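Local coordinates for protein putative mandelate racemase (Bordetella bronchiseptica, PDB 3OZM) that is a putative mandelate racemase of the enolase superfamily and binds D-xylaric acid beside a magnesium ion, probably acting on sugar acids of this kind, at residues Tyr142-Tyr147 with Met327-Ile332; Gly138-Ala143 with Gly166-Lys171. All coordinates share one frame; numbering follows the deposited sequence.

Interaction 1 (Tyr142-Tyr147 with Met327-Ile332); sequences YASSIY and MFEWDI. With DXL (D-xylaric acid), chain J.
E329 OE2 is approached from two directions: S144 OG donates to its anti lone pair at 2.6 Å, and D-xylaric acid OAD lies 2.4 Å from the same E329 OE2. The contact joins the first and last strands of the parallel barrel in the enolase C-terminal domain, 139-146 and 328-331, and so closes the barrel. S144 OG in turn accepts a hydrogen bond from S145 OG, so this hydroxyl is held between S145 and the carboxylate. With CG anti to the backbone N (chi1 -177°) and the chain extended beyond it, E329 runs out across Y142 to the ligand, its carboxylate near the magnesium site. At its base, E329 CA sits over one face of the Y142 ring, 3.7 Å from the centroid, while M327 O meets the ring edge. M327 CG packs on Y142 CD2 at 3.6 Å, and the bent methionine chain brings its sulfur obliquely to the ring as a Met-aromatic contact. Y142 OH takes a hydrogen bond from K171 NZ on the neighbouring strand. The backbones pair in parallel register: Y142 N to F328 O, W330 N to Y142 O, S144 N to W330 O and I332 N to S144 O. On the other face A143 CB touches I332 CG1, with W162 of helix 152-164 packing on both. Further along, Y147 OH donates to the ligand's other carboxylate, at 2.6 Å from OAA.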
loop_
_atom_site.group_PDB
_atom_site.type_symbol
_atom_site.label_atom_id
_atom_site.label_comp_id
_atom_site.label_asym_id
_atom_site.label_seq_id
_atom_site.Cartn_x
_atom_site.Cartn_y
_atom_site.Cartn_z
ATOM N N TYR A 142 -5.707 -20.761 -10.259
ATOM C CA TYR A 142 -5.573 -21.372 -11.573
ATOM C C TYR A 142 -4.442 -22.391 -11.602
ATOM O O TYR A 142 -3.437 -22.245 -10.897
ATOM C CB TYR A 142 -5.446 -20.319 -12.692
ATOM C CG TYR A 142 -4.115 -19.588 -12.834
ATOM C CD1 TYR A 142 -3.060 -20.148 -13.556
ATOM C CD2 TYR A 142 -3.941 -18.314 -12.286
ATOM C CE1 TYR A 142 -1.851 -19.459 -13.720
ATOM C CE2 TYR A 142 -2.751 -17.617 -12.443
ATOM C CZ TYR A 142 -1.709 -18.190 -13.165
ATOM O OH TYR A 142 -0.524 -17.499 -13.324
ATOM N N ALA A 143 -4.635 -23.435 -12.403
ATOM C CA ALA A 143 -3.641 -24.487 -12.581
ATOM C C ALA A 143 -2.550 -24.026 -13.539
ATOM O O ALA A 143 -2.816 -23.718 -14.695
ATOM C CB ALA A 143 -4.314 -25.757 -13.115
ATOM N N SER A 144 -1.317 -23.977 -13.038
ATOM C CA SER A 144 -0.173 -23.485 -13.794
ATOM C C SER A 144 0.853 -24.605 -13.965
ATOM O O SER A 144 1.422 -25.072 -12.973
ATOM C CB SER A 144 0.461 -22.338 -13.004
ATOM O OG SER A 144 1.465 -21.679 -13.752
ATOM N N SER A 145 1.113 -25.065 -15.189
ATOM C CA SER A 145 0.455 -24.660 -16.423
ATOM C C SER A 145 0.491 -25.888 -17.313
ATOM O O SER A 145 1.087 -26.908 -16.951
ATOM C CB SER A 145 1.246 -23.566 -17.152
ATOM O OG SER A 145 1.191 -22.322 -16.480
ATOM N N ILE A 146 -0.124 -25.775 -18.481
ATOM C CA ILE A 146 0.027 -26.759 -19.544
ATOM C C ILE A 146 1.161 -26.283 -20.447
ATOM O O ILE A 146 1.112 -25.171 -20.958
ATOM C CB ILE A 146 -1.294 -26.902 -20.311
ATOM C CG1 ILE A 146 -2.392 -27.377 -19.354
ATOM C CG2 ILE A 146 -1.135 -27.843 -21.508
ATOM C CD1 ILE A 146 -3.797 -27.250 -19.913
ATOM N N TYR A 147 2.192 -27.113 -20.616
ATOM C CA TYR A 147 3.457 -26.662 -21.207
ATOM C C TYR A 147 3.594 -26.984 -22.697
ATOM O O TYR A 147 2.659 -27.488 -23.314
ATOM C CB TYR A 147 4.649 -27.211 -20.407
ATOM C CG TYR A 147 4.947 -26.372 -19.184
ATOM C CD1 TYR A 147 4.125 -26.429 -18.064
ATOM C CD2 TYR A 147 6.027 -25.500 -19.163
ATOM C CE1 TYR A 147 4.380 -25.638 -16.946
ATOM C CE2 TYR A 147 6.296 -24.724 -18.057
ATOM C CZ TYR A 147 5.470 -24.794 -16.952
ATOM O OH TYR A 147 5.737 -24.002 -15.854
ATOM N N MET A 327 -6.979 -14.401 -9.298
ATOM C CA MET A 327 -6.657 -15.361 -10.349
ATOM C C MET A 327 -5.307 -15.856 -9.896
ATOM O O MET A 327 -4.261 -15.436 -10.393
ATOM C CB MET A 327 -6.602 -14.680 -11.734
ATOM C CG MET A 327 -6.299 -15.627 -12.889
ATOM S SD MET A 327 -7.484 -17.003 -12.987
ATOM C CE MET A 327 -8.986 -16.136 -13.457
ATOM N N PHE A 328 -5.344 -16.730 -8.903
ATOM C CA PHE A 328 -4.153 -17.050 -8.121
ATOM C C PHE A 328 -3.363 -18.249 -8.673
ATOM O O PHE A 328 -3.881 -19.364 -8.743
ATOM C CB PHE A 328 -4.530 -17.311 -6.666
ATOM C CG PHE A 328 -3.344 -17.477 -5.780
ATOM C CD1 PHE A 328 -2.641 -16.362 -5.338
ATOM C CD2 PHE A 328 -2.902 -18.738 -5.418
ATOM C CE1 PHE A 328 -1.522 -16.500 -4.539
ATOM C CE2 PHE A 328 -1.787 -18.889 -4.611
ATOM C CZ PHE A 328 -1.100 -17.759 -4.164
ATOM N N GLU A 329 -2.113 -18.012 -9.049
ATOM C CA GLU A 329 -1.299 -19.036 -9.697
ATOM C C GLU A 329 -0.943 -20.167 -8.739
ATOM O O GLU A 329 -0.376 -19.928 -7.676
ATOM C CB GLU A 329 -0.004 -18.433 -10.253
ATOM C CG GLU A 329 0.855 -19.454 -11.000
ATOM C CD GLU A 329 2.030 -18.847 -11.726
ATOM O OE1 GLU A 329 2.557 -17.805 -11.274
ATOM O OE2 GLU A 329 2.445 -19.444 -12.748
ATOM N N TRP A 330 -1.260 -21.396 -9.137
ATOM C CA TRP A 330 -0.876 -22.576 -8.368
ATOM C C TRP A 330 -0.138 -23.597 -9.253
ATOM O O TRP A 330 -0.742 -24.244 -10.118
ATOM C CB TRP A 330 -2.103 -23.229 -7.712
ATOM C CG TRP A 330 -1.674 -24.179 -6.630
ATOM C CD1 TRP A 330 -1.132 -25.423 -6.800
ATOM C CD2 TRP A 330 -1.693 -23.937 -5.212
ATOM N NE1 TRP A 330 -0.816 -25.970 -5.576
ATOM C CE2 TRP A 330 -1.155 -25.084 -4.587
ATOM C CE3 TRP A 330 -2.124 -22.874 -4.412
ATOM C CZ2 TRP A 330 -1.039 -25.195 -3.201
ATOM C CZ3 TRP A 330 -2.004 -22.986 -3.031
ATOM C CH2 TRP A 330 -1.466 -24.138 -2.443
ATOM N N ASP A 331 1.168 -23.694 -9.043
ATOM C CA ASP A 331 2.050 -24.671 -9.692
ATOM C C ASP A 331 1.521 -26.092 -9.512
ATOM O O ASP A 331 1.488 -26.602 -8.390
ATOM C CB ASP A 331 3.435 -24.555 -9.054
ATOM C CG ASP A 331 4.491 -25.437 -9.714
ATOM O OD1 ASP A 331 4.174 -26.284 -10.590
ATOM O OD2 ASP A 331 5.671 -25.265 -9.333
ATOM N N ILE A 332 1.084 -26.712 -10.608
ATOM C CA ILE A 332 0.666 -28.111 -10.581
ATOM C C ILE A 332 1.690 -29.063 -11.216
ATOM O O ILE A 332 1.404 -30.242 -11.418
ATOM C CB ILE A 332 -0.740 -28.320 -11.215
ATOM C CG1 ILE A 332 -0.860 -27.634 -12.581
ATOM C CG2 ILE A 332 -1.830 -27.758 -10.311
ATOM C CD1 ILE A 332 0.045 -28.210 -13.677
HETATM O OAA DXL J . 7.656 -22.309 -16.073
HETATM O OAB DXL J . 9.422 -20.752 -14.697
HETATM O OAC DXL J . 6.415 -18.151 -16.482
HETATM O OAD DXL J . 4.717 -19.444 -13.575
HETATM O OAE DXL J . 7.573 -20.766 -17.658
HETATM C CAF DXL J . 7.845 -21.158 -16.500
HETATM C CAG DXL J . 8.443 -20.122 -15.543
HETATM C CAH DXL J . 7.336 -19.536 -14.648
HETATM C CAI DXL J . 6.106 -19.133 -15.483
HETATM C CAJ DXL J . 4.873 -18.778 -14.620
HETATM O OAK DXL J . 4.082 -17.889 -15.016
HETATM O OAL DXL J . 7.879 -18.465 -13.868
#

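Interaction 2 (Gly138-Ala143 with Gly166-Lys171); sequences GVRAYA and GFTAAK. With DXL (D-xylaric acid), chain J.
Backbone hydrogen bonds tie A143 to both sides of A170: A143 N donates to A169 O at 3.1 Å, and K171 N donates to A143 O at 3.0 Å. This is parallel pairing of the first two barrel strands, 139-146 and 169-173, joined through helix 152-164 as a beta-alpha-beta crossover. G166 ends that helix in a Schellman motif, and its positive phi turns the chain toward the second strand. Water adds a bridge before regular pairing begins, accepting from T168 N and donating to A141 O. Apolar contacts centre on F167, whose ring carries A143 CB over the middle of one face, 3.7 Å from the centroid, a CH-pi contact, while A141 O lies at its edge. A169 CB packs on Y142 CB at 3.7 Å. Among side-chain polar bonds, R140 NE donates to T168 OG1 at 2.9 Å, nearly straight at 167° and in the guanidinium plane. T168 chi1 of 65° sets OG1 between its own backbone N and carbonyl carbon, facing the R140 NE-H; R140 NH2 adds a weak bond to T168 O. At the ligand end K171 crosses Y142 obliquely, its CB 3.7 Å from Y142 CE1, and its chain bends at chi3 (77°) to deliver the amine. Y142 OH accepts from K171 NZ at 2.9 Å, E227 forms a salt bridge to the same amine, and K171 NZ donates to D-xylaric acid OAK at 2.7 Å.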
loop_
_atom_site.group_PDB
_atom_site.type_symbol
_atom_site.label_atom_id
_atom_site.label_comp_id
_atom_site.label_asym_id
_atom_site.label_seq_id
_atom_site.Cartn_x
_atom_site.Cartn_y
_atom_site.Cartn_z
ATOM N N GLY A 138 -12.524 -17.357 0.216
ATOM C CA GLY A 138 -11.419 -18.067 -0.405
ATOM C C GLY A 138 -10.958 -17.361 -1.659
ATOM O O GLY A 138 -11.620 -16.441 -2.143
ATOM N N VAL A 139 -9.829 -17.819 -2.184
ATOM C CA VAL A 139 -9.180 -17.205 -3.339
ATOM C C VAL A 139 -9.233 -18.116 -4.571
ATOM O O VAL A 139 -8.754 -19.249 -4.539
ATOM C CB VAL A 139 -7.714 -16.875 -2.990
ATOM C CG1 VAL A 139 -6.943 -16.405 -4.210
ATOM C CG2 VAL A 139 -7.674 -15.832 -1.876
ATOM N N ARG A 140 -9.810 -17.617 -5.659
ATOM C CA ARG A 140 -9.867 -18.393 -6.901
ATOM C C ARG A 140 -8.473 -18.661 -7.474
ATOM O O ARG A 140 -7.706 -17.723 -7.743
ATOM C CB ARG A 140 -10.725 -17.691 -7.949
ATOM C CG ARG A 140 -10.806 -18.462 -9.271
ATOM C CD ARG A 140 -11.107 -17.544 -10.423
ATOM N NE ARG A 140 -11.813 -18.257 -11.478
ATOM C CZ ARG A 140 -12.476 -17.655 -12.446
ATOM N NH1 ARG A 140 -12.516 -16.324 -12.475
ATOM N NH2 ARG A 140 -13.103 -18.376 -13.369
ATOM N N ALA A 141 -8.158 -19.942 -7.675
ATOM C CA ALA A 141 -6.840 -20.362 -8.158
ATOM C C ALA A 141 -6.870 -20.783 -9.623
ATOM O O ALA A 141 -7.922 -21.124 -10.162
ATOM C CB ALA A 141 -6.305 -21.505 -7.310
ATOM N N TYR A 142 -5.707 -20.761 -10.259
ATOM C CA TYR A 142 -5.573 -21.372 -11.573
ATOM C C TYR A 142 -4.442 -22.391 -11.602
ATOM O O TYR A 142 -3.437 -22.245 -10.897
ATOM C CB TYR A 142 -5.446 -20.319 -12.692
ATOM C CG TYR A 142 -4.115 -19.588 -12.834
ATOM C CD1 TYR A 142 -3.060 -20.148 -13.556
ATOM C CD2 TYR A 142 -3.941 -18.314 -12.286
ATOM C CE1 TYR A 142 -1.851 -19.459 -13.720
ATOM C CE2 TYR A 142 -2.751 -17.617 -12.443
ATOM C CZ TYR A 142 -1.709 -18.190 -13.165
ATOM O OH TYR A 142 -0.524 -17.499 -13.324
ATOM N N ALA A 143 -4.635 -23.435 -12.403
ATOM C CA ALA A 143 -3.641 -24.487 -12.581
ATOM C C ALA A 143 -2.550 -24.026 -13.539
ATOM O O ALA A 143 -2.816 -23.718 -14.695
ATOM C CB ALA A 143 -4.314 -25.757 -13.115
ATOM N N GLY A 166 -10.964 -29.628 -9.817
ATOM C CA GLY A 166 -11.610 -28.513 -9.144
ATOM C C GLY A 166 -11.198 -27.122 -9.613
ATOM O O GLY A 166 -11.778 -26.132 -9.181
ATOM N N PHE A 167 -10.192 -27.033 -10.477
ATOM C CA PHE A 167 -9.776 -25.731 -11.004
ATOM C C PHE A 167 -10.827 -25.112 -11.922
ATOM O O PHE A 167 -11.430 -25.805 -12.747
ATOM C CB PHE A 167 -8.430 -25.842 -11.735
ATOM C CG PHE A 167 -7.256 -25.979 -10.809
ATOM C CD1 PHE A 167 -6.694 -24.854 -10.210
ATOM C CD2 PHE A 167 -6.719 -27.224 -10.524
ATOM C CE1 PHE A 167 -5.618 -24.962 -9.363
ATOM C CE2 PHE A 167 -5.637 -27.344 -9.667
ATOM C CZ PHE A 167 -5.085 -26.213 -9.080
ATOM N N THR A 168 -11.037 -23.805 -11.786
ATOM C CA THR A 168 -11.962 -23.080 -12.661
ATOM C C THR A 168 -11.207 -22.242 -13.691
ATOM O O THR A 168 -11.791 -21.406 -14.383
ATOM C CB THR A 168 -12.898 -22.152 -11.848
ATOM O OG1 THR A 168 -12.128 -21.115 -11.212
ATOM C CG2 THR A 168 -13.655 -22.950 -10.797
ATOM N N ALA A 169 -9.905 -22.473 -13.784
ATOM C CA ALA A 169 -9.046 -21.689 -14.667
ATOM C C ALA A 169 -7.712 -22.394 -14.774
ATOM O O ALA A 169 -7.328 -23.129 -13.863
ATOM C CB ALA A 169 -8.856 -20.278 -14.099
ATOM N N ALA A 170 -6.998 -22.165 -15.869
ATOM C CA ALA A 170 -5.712 -22.807 -16.093
ATOM C C ALA A 170 -4.926 -22.022 -17.138
ATOM O O ALA A 170 -5.500 -21.233 -17.890
ATOM C CB ALA A 170 -5.912 -24.248 -16.539
ATOM N N LYS A 171 -3.615 -22.242 -17.182
ATOM C CA LYS A 171 -2.738 -21.470 -18.064
ATOM C C LYS A 171 -1.991 -22.364 -19.059
ATOM O O LYS A 171 -1.543 -23.461 -18.704
ATOM C CB LYS A 171 -1.733 -20.656 -17.229
ATOM C CG LYS A 171 -0.913 -19.668 -18.060
ATOM C CD LYS A 171 -0.307 -18.529 -17.207
ATOM C CE LYS A 171 0.934 -18.987 -16.404
ATOM N NZ LYS A 171 1.389 -17.900 -15.467
HETATM O OAA DXL J . 7.656 -22.309 -16.073
HETATM O OAB DXL J . 9.422 -20.752 -14.697
HETATM O OAC DXL J . 6.415 -18.151 -16.482
HETATM O OAD DXL J . 4.717 -19.444 -13.575
HETATM O OAE DXL J . 7.573 -20.766 -17.658
HETATM C CAF DXL J . 7.845 -21.158 -16.500
HETATM C CAG DXL J . 8.443 -20.122 -15.543
HETATM C CAH DXL J . 7.336 -19.536 -14.648
HETATM C CAI DXL J . 6.106 -19.133 -15.483
HETATM C CAJ DXL J . 4.873 -18.778 -14.620
HETATM O OAK DXL J . 4.082 -17.889 -15.016
HETATM O OAL DXL J . 7.879 -18.465 -13.868
HETATM O O HOH W 1 -10.239 -22.298 -9.493
#

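In the fold
Both interactions are buried and share strand 139-146, which lies between strand 328-331 in interaction 1 and strand 169-173 in interaction 2. The first closes the barrel between strands remote in sequence; the second is a local beta-alpha-beta link. Interaction 1 keeps its polar side-chain chemistry close to the ligand, with a carboxylate and hydroxyls, whereas interaction 2 ranges from a partly exposed arginine-threonine pair at one end to a lysine at the ligand. The two are stitched together by probable hydrogen bonds from I146 N to K171 O and from F328 N to R140 O. E329 and K171, on flanking strands, meet the same carboxylate of D-xylaric acid.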